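Local coordinates for separin (Saccharomyces cerevisiae, PDB 5U1T), which cleaves the MCD1/SCC1 subunit of cohesin as a caspase-like cysteine protease at the onset of anaphase, and is held inactive by securin for most of the cell cycle, at residues Lys1345-Ala1348 against Thr1349-Thr1352; Val1249-Asn1252 against Ser1253-Glu1256; Leu1296-Glu1300 against Ile1301-Ser1305. All coordinates share one frame; numbering follows the deposited sequence.

Overall arrangement
All three contacts are local and lie at the surface. Each includes one buried aromatic residue, Tyr-1346, Phe-1255 or Phe-1303, but in interaction 2 the capping Asp-1251 carries the contact. All lie in the peptidase C50 region, away from Cys-1497, the probable catalytic cysteine. Interaction 1 lies where helix 1332-1347 gives way to strand 1353-1362, and interaction 2 where strand 1248-1249 gives way to helix 1252-1269. Their centres are about 9 Å apart, and Tyr-1346 packs on Leu-1254. Interaction 3 joins helix 1287-1294 to helix 1303-1320. It touches interaction 1 through Arg-1347, but not interaction 2. Chemistry differs: sulfur and aromatic ring in interaction 1, a carboxylate in interaction 2, proline on phenylalanine in interaction 3.

Interaction 1. Residues Lys1345-Ala1348 against Thr1349-Thr1352; sequences KYRA and TMTT
Met-1350 lays its CB over one face of the Tyr-1346 ring. CB is 4.1 Å from the ring centroid and sits toward the rim, near CE2 and CZ, in a CH-pi contact. Met-1350 SD meets the same ring obliquely, 5.0 Å from its centroid. With CG between the backbone N and the carbonyl carbon (chi1 58°), the Met-1350 chain runs beside Arg-1347, pointing the same way. There SD lies over one face of the guanidinium, with NH1 of Arg-1347 4.0 Å from SD of Met-1350. NH1 itself is held by a salt bridge to Glu-1248 and a hydrogen bond to Leu-1294 O; the sulfur only packs over the group. The backbone closes the turn: Thr-1349 N donates to Tyr-1346 O at 3.1 Å, and Met-1350 N adds a weak bond to the same oxygen. The Tyr-1346 hydroxyl reaches the backbone N of Asp-1251. A leucine in place of Tyr-1346 would probably leave Asp-1251 N without this hydroxyl partner and Met-1350 without its ring face. The arrangement is a Met-aromatic contact across the turn from helix 1332-1347 into strand 1353-1362.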
ATOM      1  N   LYS A1345     -49.064  41.885  45.755  1.00 60.38           N
ATOM      2  CA  LYS A1345     -48.585  42.382  47.042  1.00 64.62           C
ATOM      3  C   LYS A1345     -47.066  42.370  47.115  1.00 67.82           C
ATOM      4  O   LYS A1345     -46.457  43.242  47.722  1.00 73.27           O
ATOM      5  CB  LYS A1345     -49.168  41.556  48.194  1.00 68.05           C
ATOM      6  CG  LYS A1345     -48.984  42.165  49.589  1.00 67.87           C
ATOM      7  CD  LYS A1345     -49.483  41.213  50.671  1.00 71.29           C
ATOM      8  CE  LYS A1345     -49.498  41.897  52.037  1.00 84.07           C
ATOM      9  NZ  LYS A1345     -50.123  41.072  53.124  1.00 86.14           N
ATOM     10  N   TYR A1346     -46.455  41.380  46.484  1.00 74.47           N
ATOM     11  CA  TYR A1346     -45.013  41.216  46.551  1.00 66.42           C
ATOM     12  C   TYR A1346     -44.313  42.244  45.672  1.00 71.20           C
ATOM     13  O   TYR A1346     -43.374  42.928  46.112  1.00 70.36           O
ATOM     14  CB  TYR A1346     -44.601  39.806  46.136  1.00 60.60           C
ATOM     15  CG  TYR A1346     -43.108  39.699  45.980  1.00 68.64           C
ATOM     16  CD1 TYR A1346     -42.293  39.487  47.084  1.00 65.13           C
ATOM     17  CD2 TYR A1346     -42.506  39.852  44.733  1.00 59.95           C
ATOM     18  CE1 TYR A1346     -40.937  39.409  46.945  1.00 66.63           C
ATOM     19  CE2 TYR A1346     -41.168  39.787  44.597  1.00 58.79           C
ATOM     20  CZ  TYR A1346     -40.382  39.559  45.697  1.00 63.66           C
ATOM     21  OH  TYR A1346     -39.019  39.485  45.543  1.00 71.75           O
ATOM     22  N   ARG A1347     -44.762  42.324  44.420  1.00 69.56           N
ATOM     23  CA  ARG A1347     -44.246  43.299  43.471  1.00 67.76           C
ATOM     24  C   ARG A1347     -44.371  44.731  44.010  1.00 73.41           C
ATOM     25  O   ARG A1347     -43.465  45.540  43.843  1.00 79.67           O
ATOM     26  CB  ARG A1347     -44.983  43.184  42.135  1.00 65.74           C
ATOM     27  CG  ARG A1347     -45.032  41.777  41.546  1.00 72.20           C
ATOM     28  CD  ARG A1347     -43.675  41.282  41.150  1.00 68.74           C
ATOM     29  NE  ARG A1347     -43.213  41.922  39.930  1.00 67.16           N
ATOM     30  CZ  ARG A1347     -42.063  41.627  39.338  1.00 64.28           C
ATOM     31  NH1 ARG A1347     -41.273  40.694  39.854  1.00 67.22           N
ATOM     32  NH2 ARG A1347     -41.702  42.249  38.228  1.00 69.23           N
ATOM     33  N   ALA A1348     -45.492  45.034  44.660  1.00 75.71           N
ATOM     34  CA  ALA A1348     -45.778  46.394  45.093  1.00 73.30           C
ATOM     35  C   ALA A1348     -44.867  46.828  46.236  1.00 73.09           C
ATOM     36  O   ALA A1348     -44.803  48.009  46.567  1.00 76.43           O
ATOM     37  CB  ALA A1348     -47.252  46.522  45.515  1.00 71.95           C
ATOM     38  N   THR A1349     -44.166  45.873  46.838  1.00 72.26           N
ATOM     39  CA  THR A1349     -43.432  46.147  48.063  1.00 73.56           C
ATOM     40  C   THR A1349     -42.001  45.679  47.994  1.00 79.55           C
ATOM     41  O   THR A1349     -41.213  45.950  48.900  1.00 77.42           O
ATOM     42  CB  THR A1349     -44.080  45.463  49.262  1.00 78.49           C
ATOM     43  OG1 THR A1349     -43.510  45.981  50.469  1.00 83.44           O
ATOM     44  CG2 THR A1349     -43.828  43.969  49.202  1.00 80.05           C
ATOM     45  N   MET A1350     -41.679  44.955  46.924  1.00 86.46           N
ATOM     46  CA  MET A1350     -40.370  44.327  46.766  1.00 83.38           C
ATOM     47  C   MET A1350     -39.231  45.325  46.679  1.00 84.82           C
ATOM     48  O   MET A1350     -39.403  46.473  46.263  1.00 84.72           O
ATOM     49  CB  MET A1350     -40.342  43.455  45.519  1.00 75.25           C
ATOM     50  CG  MET A1350     -40.654  44.228  44.269  1.00 78.21           C
ATOM     51  SD  MET A1350     -40.267  43.313  42.763  1.00 87.15           S
ATOM     52  CE  MET A1350     -38.496  43.580  42.611  1.00 90.14           C
ATOM     53  N   THR A1351     -38.061  44.857  47.086  1.00 89.00           N
ATOM     54  CA  THR A1351     -36.809  45.537  46.800  1.00 95.41           C
ATOM     55  C   THR A1351     -36.333  45.150  45.391  1.00 92.80           C
ATOM     56  O   THR A1351     -36.510  44.001  44.970  1.00 91.84           O
ATOM     57  CB  THR A1351     -35.738  45.159  47.844  1.00 95.85           C
ATOM     58  OG1 THR A1351     -35.542  43.731  47.832  1.00 90.57           O
ATOM     59  CG2 THR A1351     -36.183  45.591  49.236  1.00 95.52           C
ATOM     60  N   THR A1352     -35.727  46.097  44.667  1.00 96.68           N
ATOM     61  CA  THR A1352     -35.160  45.808  43.330  1.00 97.34           C
ATOM     62  C   THR A1352     -33.662  45.475  43.348  1.00 93.56           C
ATOM     63  O   THR A1352     -32.817  46.329  43.089  1.00 95.63           O
ATOM     64  CB  THR A1352     -35.352  46.989  42.352  1.00 95.28           C
ATOM     65  OG1 THR A1352     -36.724  47.401  42.363  1.00 96.06           O
ATOM     66  CG2 THR A1352     -34.941  46.577  40.917  1.00 94.23           C
TER

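Interaction 2. Residues Val1249-Asn1252 against Ser1253-Glu1256; sequences VVDN and SLFE
Asp-1251 caps the helix that starts just after it, and its carboxylate meets Ser-1253 in two ways. The firmer one is the capping bond: Ser-1253 N donates to Asp-1251 OD1 at 3.2 Å. The N-H comes from above the carboxylate plane, 68° out of it. The second is through the serine hydroxyl. Ser-1253 OG is 3.0 Å from Asp-1251 OD2 and 3.1 Å from Asp-1251 OD1. Either would be a weak bond; the hydroxyl has one proton for the two oxygens, and which of them receives it is not settled. The acid can do this because CG stands anti to its backbone N (chi1 171°), which brings the carboxylate round beside the first helical turn. A negative group at this helix end is likely to be favoured by the helix dipole.

The backbone bonds carry the turn onward. Phe-1255 N donates to Asp-1251 O at 2.9 Å. Glu-1256 N makes a weaker bond to Asn-1252 O at 3.3 Å.

Leu-1254 packs across the Asp-1251 side chain at about a right angle, its CD1 4.0 Å from Asp-1251 CB and its CG against the carboxylate. The apolar contact is that of Val-1250, which brings CG2 to within 3.9 Å of Phe-1255 CB. This methyl meets the Phe-1255 ring obliquely.

Among its neighbours, the segment links a sheet to a helix. Val-1249 pairs by backbone bonds with Asn-1353 of strand 1353-1362. Phe-1255 packs on Asp-1287, Ile-1290 and Glu-1291 of helix 1287-1294, while Leu-1254 rests against helix 1332-1347 and the loop that follows it.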
ATOM      1  N   VAL A1249     -33.590  39.255  41.604  1.00 68.09           N
ATOM      2  CA  VAL A1249     -33.393  38.458  42.818  1.00 71.93           C
ATOM      3  C   VAL A1249     -34.499  38.720  43.850  1.00 75.25           C
ATOM      4  O   VAL A1249     -34.751  39.872  44.217  1.00 79.38           O
ATOM      5  CB  VAL A1249     -32.045  38.743  43.480  1.00 73.61           C
ATOM      6  CG1 VAL A1249     -31.726  37.660  44.506  1.00 67.72           C
ATOM      7  CG2 VAL A1249     -30.957  38.839  42.437  1.00 76.72           C
ATOM      8  N   VAL A1250     -35.157  37.667  44.330  1.00 71.32           N
ATOM      9  CA  VAL A1250     -36.230  37.875  45.302  1.00 73.06           C
ATOM     10  C   VAL A1250     -35.667  38.358  46.641  1.00 72.28           C
ATOM     11  O   VAL A1250     -34.615  37.896  47.078  1.00 69.12           O
ATOM     12  CB  VAL A1250     -37.074  36.589  45.524  1.00 65.20           C
ATOM     13  CG1 VAL A1250     -37.548  36.039  44.195  1.00 59.87           C
ATOM     14  CG2 VAL A1250     -36.283  35.533  46.290  1.00 69.51           C
ATOM     15  N   ASP A1251     -36.353  39.313  47.269  1.00 76.24           N
ATOM     16  CA  ASP A1251     -36.052  39.675  48.653  1.00 72.36           C
ATOM     17  C   ASP A1251     -36.359  38.490  49.565  1.00 71.85           C
ATOM     18  O   ASP A1251     -37.482  37.981  49.588  1.00 72.38           O
ATOM     19  CB  ASP A1251     -36.851  40.901  49.098  1.00 75.44           C
ATOM     20  CG  ASP A1251     -36.727  41.169  50.595  1.00 80.47           C
ATOM     21  OD1 ASP A1251     -35.758  40.700  51.238  1.00 77.08           O
ATOM     22  OD2 ASP A1251     -37.608  41.866  51.143  1.00 83.72           O
ATOM     23  N   ASN A1252     -35.364  38.064  50.328  1.00 66.38           N
ATOM     24  CA  ASN A1252     -35.515  36.859  51.118  1.00 68.21           C
ATOM     25  C   ASN A1252     -36.590  36.927  52.219  1.00 76.33           C
ATOM     26  O   ASN A1252     -37.277  35.923  52.467  1.00 73.14           O
ATOM     27  CB  ASN A1252     -34.173  36.475  51.733  1.00 73.42           C
ATOM     28  CG  ASN A1252     -34.259  35.193  52.551  1.00 85.08           C
ATOM     29  OD1 ASN A1252     -34.406  35.236  53.787  1.00 82.28           O
ATOM     30  ND2 ASN A1252     -34.184  34.043  51.866  1.00 91.75           N
ATOM     31  N   SER A1253     -36.747  38.082  52.873  1.00 76.97           N
ATOM     32  CA  SER A1253     -37.744  38.196  53.937  1.00 75.63           C
ATOM     33  C   SER A1253     -39.147  38.086  53.353  1.00 76.20           C
ATOM     34  O   SER A1253     -40.021  37.391  53.896  1.00 70.39           O
ATOM     35  CB  SER A1253     -37.593  39.513  54.716  1.00 77.20           C
ATOM     36  OG  SER A1253     -37.370  40.634  53.864  1.00 79.25           O
ATOM     37  N   LEU A1254     -39.351  38.766  52.230  1.00 70.30           N
ATOM     38  CA  LEU A1254     -40.629  38.732  51.537  1.00 69.03           C
ATOM     39  C   LEU A1254     -40.930  37.347  50.971  1.00 71.63           C
ATOM     40  O   LEU A1254     -42.075  36.901  51.002  1.00 67.91           O
ATOM     41  CB  LEU A1254     -40.642  39.770  50.419  1.00 69.93           C
ATOM     42  CG  LEU A1254     -40.727  41.230  50.852  1.00 65.51           C
ATOM     43  CD1 LEU A1254     -40.598  42.095  49.639  1.00 73.33           C
ATOM     44  CD2 LEU A1254     -42.040  41.497  51.533  1.00 64.62           C
ATOM     45  N   PHE A1255     -39.896  36.680  50.452  1.00 70.51           N
ATOM     46  CA  PHE A1255     -40.054  35.368  49.833  1.00 65.22           C
ATOM     47  C   PHE A1255     -40.660  34.348  50.792  1.00 69.31           C
ATOM     48  O   PHE A1255     -41.499  33.528  50.404  1.00 65.33           O
ATOM     49  CB  PHE A1255     -38.718  34.821  49.307  1.00 64.11           C
ATOM     50  CG  PHE A1255     -38.822  33.398  48.846  1.00 59.74           C
ATOM     51  CD1 PHE A1255     -39.465  33.096  47.658  1.00 62.09           C
ATOM     52  CD2 PHE A1255     -38.359  32.360  49.636  1.00 60.96           C
ATOM     53  CE1 PHE A1255     -39.621  31.794  47.249  1.00 57.46           C
ATOM     54  CE2 PHE A1255     -38.510  31.048  49.231  1.00 64.00           C
ATOM     55  CZ  PHE A1255     -39.140  30.765  48.033  1.00 62.13           C
ATOM     56  N   GLU A1256     -40.218  34.401  52.044  1.00 72.58           N
ATOM     57  CA  GLU A1256     -40.664  33.452  53.052  1.00 69.19           C
ATOM     58  C   GLU A1256     -42.124  33.635  53.440  1.00 68.45           C
ATOM     59  O   GLU A1256     -42.811  32.657  53.723  1.00 67.21           O
ATOM     60  CB  GLU A1256     -39.772  33.551  54.285  1.00 71.22           C
ATOM     61  CG  GLU A1256     -38.494  32.748  54.129  1.00 77.61           C
ATOM     62  CD  GLU A1256     -38.779  31.260  53.916  1.00 83.82           C
ATOM     63  OE1 GLU A1256     -39.786  30.755  54.495  1.00 81.39           O
ATOM     64  OE2 GLU A1256     -38.008  30.604  53.170  1.00 82.25           O
TER

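Interaction 3. Residues Leu1296-Glu1300 against Ile1301-Ser1305; sequences LNPQE and IDFLS
Two type I beta turns bring Pro-1298 and Leu-1296 up to Phe-1303. The first runs from Asn-1297 to Glu-1300 and is closed by Glu-1300 N on Asn-1297 O at 3.1 Å. An Asx turn lies within it: Gln-1299 N donates to Asn-1297 OD1 at 2.9 Å, with the N-H above the plane of the side-chain amide. The second turn runs from Glu-1300 to Phe-1303. Its closing bond, Phe-1303 N to Glu-1300 O, is weak at 3.4 Å. Helix 1303-1320 starts here, with Asp-1302 at the N-cap position, though the side chain of Asp-1302 makes no capping bond.

Phe-1303 carries the apolar side of the contact. Its CG is anti to the backbone N (chi1 163°), which turns the ring back over the first segment. Pro-1298 CA sits over one face of the ring, 3.7 Å from its centroid and shifted toward the rim near CD1. This is a CH-pi contact. Pro-1298 CG adds a touch on Phe-1303 CE1 at 4.0 Å. Leu-1296 comes to the edge instead, near the ring plane, with its CB 3.9 Å from Phe-1303 CE1. Glu-1340 and Ile-1343 of helix 1332-1347 flank this cluster.

Glu-1300 and Asp-1302 lie side by side and point the same way. Glu-1300 OE1 is 3.2 Å from Asp-1302 OD1, and their carboxylate planes are turned 51° apart. Lys-1306 makes a salt bridge to Glu-1300 OE1 and a long, weak ion pair with Asp-1302 OD1. Two like charges this close would tend to repel and to raise the acids' pKa values, and the lysine is likely to offset part of that cost, mainly at Glu-1300.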
ATOM      1  N   LEU A1296     -43.171  36.823  38.019  1.00 50.73           N
ATOM      2  CA  LEU A1296     -44.173  37.272  37.060  1.00 53.96           C
ATOM      3  C   LEU A1296     -44.560  38.764  37.270  1.00 61.29           C
ATOM      4  O   LEU A1296     -44.495  39.291  38.384  1.00 59.59           O
ATOM      5  CB  LEU A1296     -45.428  36.397  37.150  1.00 53.98           C
ATOM      6  CG  LEU A1296     -45.282  34.892  36.983  1.00 60.02           C
ATOM      7  CD1 LEU A1296     -46.445  34.156  37.630  1.00 56.50           C
ATOM      8  CD2 LEU A1296     -45.181  34.551  35.508  1.00 56.42           C
ATOM      9  N   ASN A1297     -44.960  39.439  36.190  1.00 63.57           N
ATOM     10  CA  ASN A1297     -45.456  40.808  36.265  1.00 60.38           C
ATOM     11  C   ASN A1297     -46.951  40.846  35.982  1.00 63.79           C
ATOM     12  O   ASN A1297     -47.368  40.682  34.832  1.00 65.22           O
ATOM     13  CB  ASN A1297     -44.712  41.711  35.277  1.00 63.09           C
ATOM     14  CG  ASN A1297     -45.175  43.184  35.336  1.00 68.74           C
ATOM     15  OD1 ASN A1297     -46.022  43.567  36.167  1.00 65.10           O
ATOM     16  ND2 ASN A1297     -44.613  44.010  34.453  1.00 62.26           N
ATOM     17  N   PRO A1298     -47.766  41.071  37.029  1.00 63.20           N
ATOM     18  CA  PRO A1298     -49.217  41.100  36.853  1.00 61.59           C
ATOM     19  C   PRO A1298     -49.675  42.178  35.889  1.00 65.27           C
ATOM     20  O   PRO A1298     -50.801  42.126  35.406  1.00 69.72           O
ATOM     21  CB  PRO A1298     -49.732  41.365  38.263  1.00 56.73           C
ATOM     22  CG  PRO A1298     -48.671  40.821  39.139  1.00 58.50           C
ATOM     23  CD  PRO A1298     -47.396  41.157  38.451  1.00 60.65           C
ATOM     24  N   GLN A1299     -48.812  43.137  35.594  1.00 67.09           N
ATOM     25  CA  GLN A1299     -49.221  44.245  34.751  1.00 66.84           C
ATOM     26  C   GLN A1299     -49.111  43.898  33.259  1.00 72.21           C
ATOM     27  O   GLN A1299     -49.791  44.505  32.427  1.00 71.20           O
ATOM     28  CB  GLN A1299     -48.404  45.493  35.100  1.00 72.13           C
ATOM     29  CG  GLN A1299     -48.598  45.980  36.548  1.00 70.91           C
ATOM     30  CD  GLN A1299     -50.065  45.903  37.030  1.00 77.76           C
ATOM     31  OE1 GLN A1299     -50.970  46.488  36.418  1.00 76.35           O
ATOM     32  NE2 GLN A1299     -50.296  45.179  38.140  1.00 72.23           N
ATOM     33  N   GLU A1300     -48.275  42.912  32.931  1.00 73.83           N
ATOM     34  CA  GLU A1300     -48.177  42.371  31.573  1.00 68.62           C
ATOM     35  C   GLU A1300     -49.501  41.817  31.033  1.00 67.95           C
ATOM     36  O   GLU A1300     -50.321  41.271  31.774  1.00 68.12           O
ATOM     37  CB  GLU A1300     -47.129  41.261  31.522  1.00 72.57           C
ATOM     38  CG  GLU A1300     -45.725  41.695  31.165  1.00 75.29           C
ATOM     39  CD  GLU A1300     -44.876  40.494  30.745  1.00 90.22           C
ATOM     40  OE1 GLU A1300     -45.402  39.346  30.860  1.00 85.06           O
ATOM     41  OE2 GLU A1300     -43.708  40.686  30.283  1.00 89.95           O
ATOM     42  N   ILE A1301     -49.675  41.932  29.722  1.00 66.05           N
ATOM     43  CA  ILE A1301     -50.909  41.549  29.048  1.00 70.34           C
ATOM     44  C   ILE A1301     -51.175  40.032  29.066  1.00 71.67           C
ATOM     45  O   ILE A1301     -52.325  39.607  29.173  1.00 67.49           O
ATOM     46  CB  ILE A1301     -50.891  42.053  27.574  1.00 72.04           C
ATOM     47  CG1 ILE A1301     -52.273  41.919  26.919  1.00 73.05           C
ATOM     48  CG2 ILE A1301     -49.806  41.353  26.768  1.00 69.81           C
ATOM     49  CD1 ILE A1301     -52.243  42.070  25.402  1.00 80.09           C
ATOM     50  N   ASP A1302     -50.126  39.220  28.962  1.00 73.53           N
ATOM     51  CA  ASP A1302     -50.288  37.767  28.936  1.00 70.46           C
ATOM     52  C   ASP A1302     -49.877  37.147  30.274  1.00 68.49           C
ATOM     53  O   ASP A1302     -49.383  36.008  30.322  1.00 68.91           O
ATOM     54  CB  ASP A1302     -49.471  37.163  27.799  1.00 70.46           C
ATOM     55  CG  ASP A1302     -48.029  37.618  27.833  1.00 80.81           C
ATOM     56  OD1 ASP A1302     -47.675  38.346  28.805  1.00 79.70           O
ATOM     57  OD2 ASP A1302     -47.254  37.254  26.908  1.00 83.42           O
ATOM     58  N   PHE A1303     -50.096  37.902  31.349  1.00 60.09           N
ATOM     59  CA  PHE A1303     -49.772  37.463  32.697  1.00 60.77           C
ATOM     60  C   PHE A1303     -50.441  36.143  33.093  1.00 60.17           C
ATOM     61  O   PHE A1303     -49.828  35.324  33.766  1.00 60.98           O
ATOM     62  CB  PHE A1303     -50.154  38.553  33.702  1.00 61.06           C
ATOM     63  CG  PHE A1303     -50.244  38.067  35.113  1.00 57.71           C
ATOM     64  CD1 PHE A1303     -49.101  37.845  35.858  1.00 60.21           C
ATOM     65  CD2 PHE A1303     -51.468  37.818  35.692  1.00 56.16           C
ATOM     66  CE1 PHE A1303     -49.180  37.401  37.163  1.00 57.50           C
ATOM     67  CE2 PHE A1303     -51.549  37.368  36.983  1.00 61.62           C
ATOM     68  CZ  PHE A1303     -50.400  37.159  37.720  1.00 62.76           C
ATOM     69  N   LEU A1304     -51.687  35.933  32.682  1.00 58.84           N
ATOM     70  CA  LEU A1304     -52.430  34.771  33.161  1.00 62.82           C
ATOM     71  C   LEU A1304     -52.036  33.494  32.454  1.00 61.35           C
ATOM     72  O   LEU A1304     -52.108  32.416  33.036  1.00 59.37           O
ATOM     73  CB  LEU A1304     -53.936  34.987  33.030  1.00 64.00           C
ATOM     74  CG  LEU A1304     -54.446  35.566  34.341  1.00 68.88           C
ATOM     75  CD1 LEU A1304     -55.949  35.826  34.330  1.00 73.02           C
ATOM     76  CD2 LEU A1304     -54.045  34.616  35.468  1.00 69.33           C
ATOM     77  N   SER A1305     -51.634  33.614  31.198  1.00 65.30           N
ATOM     78  CA  SER A1305     -51.101  32.469  30.467  1.00 63.35           C
ATOM     79  C   SER A1305     -49.835  31.995  31.125  1.00 58.69           C
ATOM     80  O   SER A1305     -49.618  30.805  31.282  1.00 57.90           O
ATOM     81  CB  SER A1305     -50.819  32.823  29.014  1.00 60.82           C
ATOM     82  OG  SER A1305     -51.961  33.424  28.440  1.00 70.09           O
TER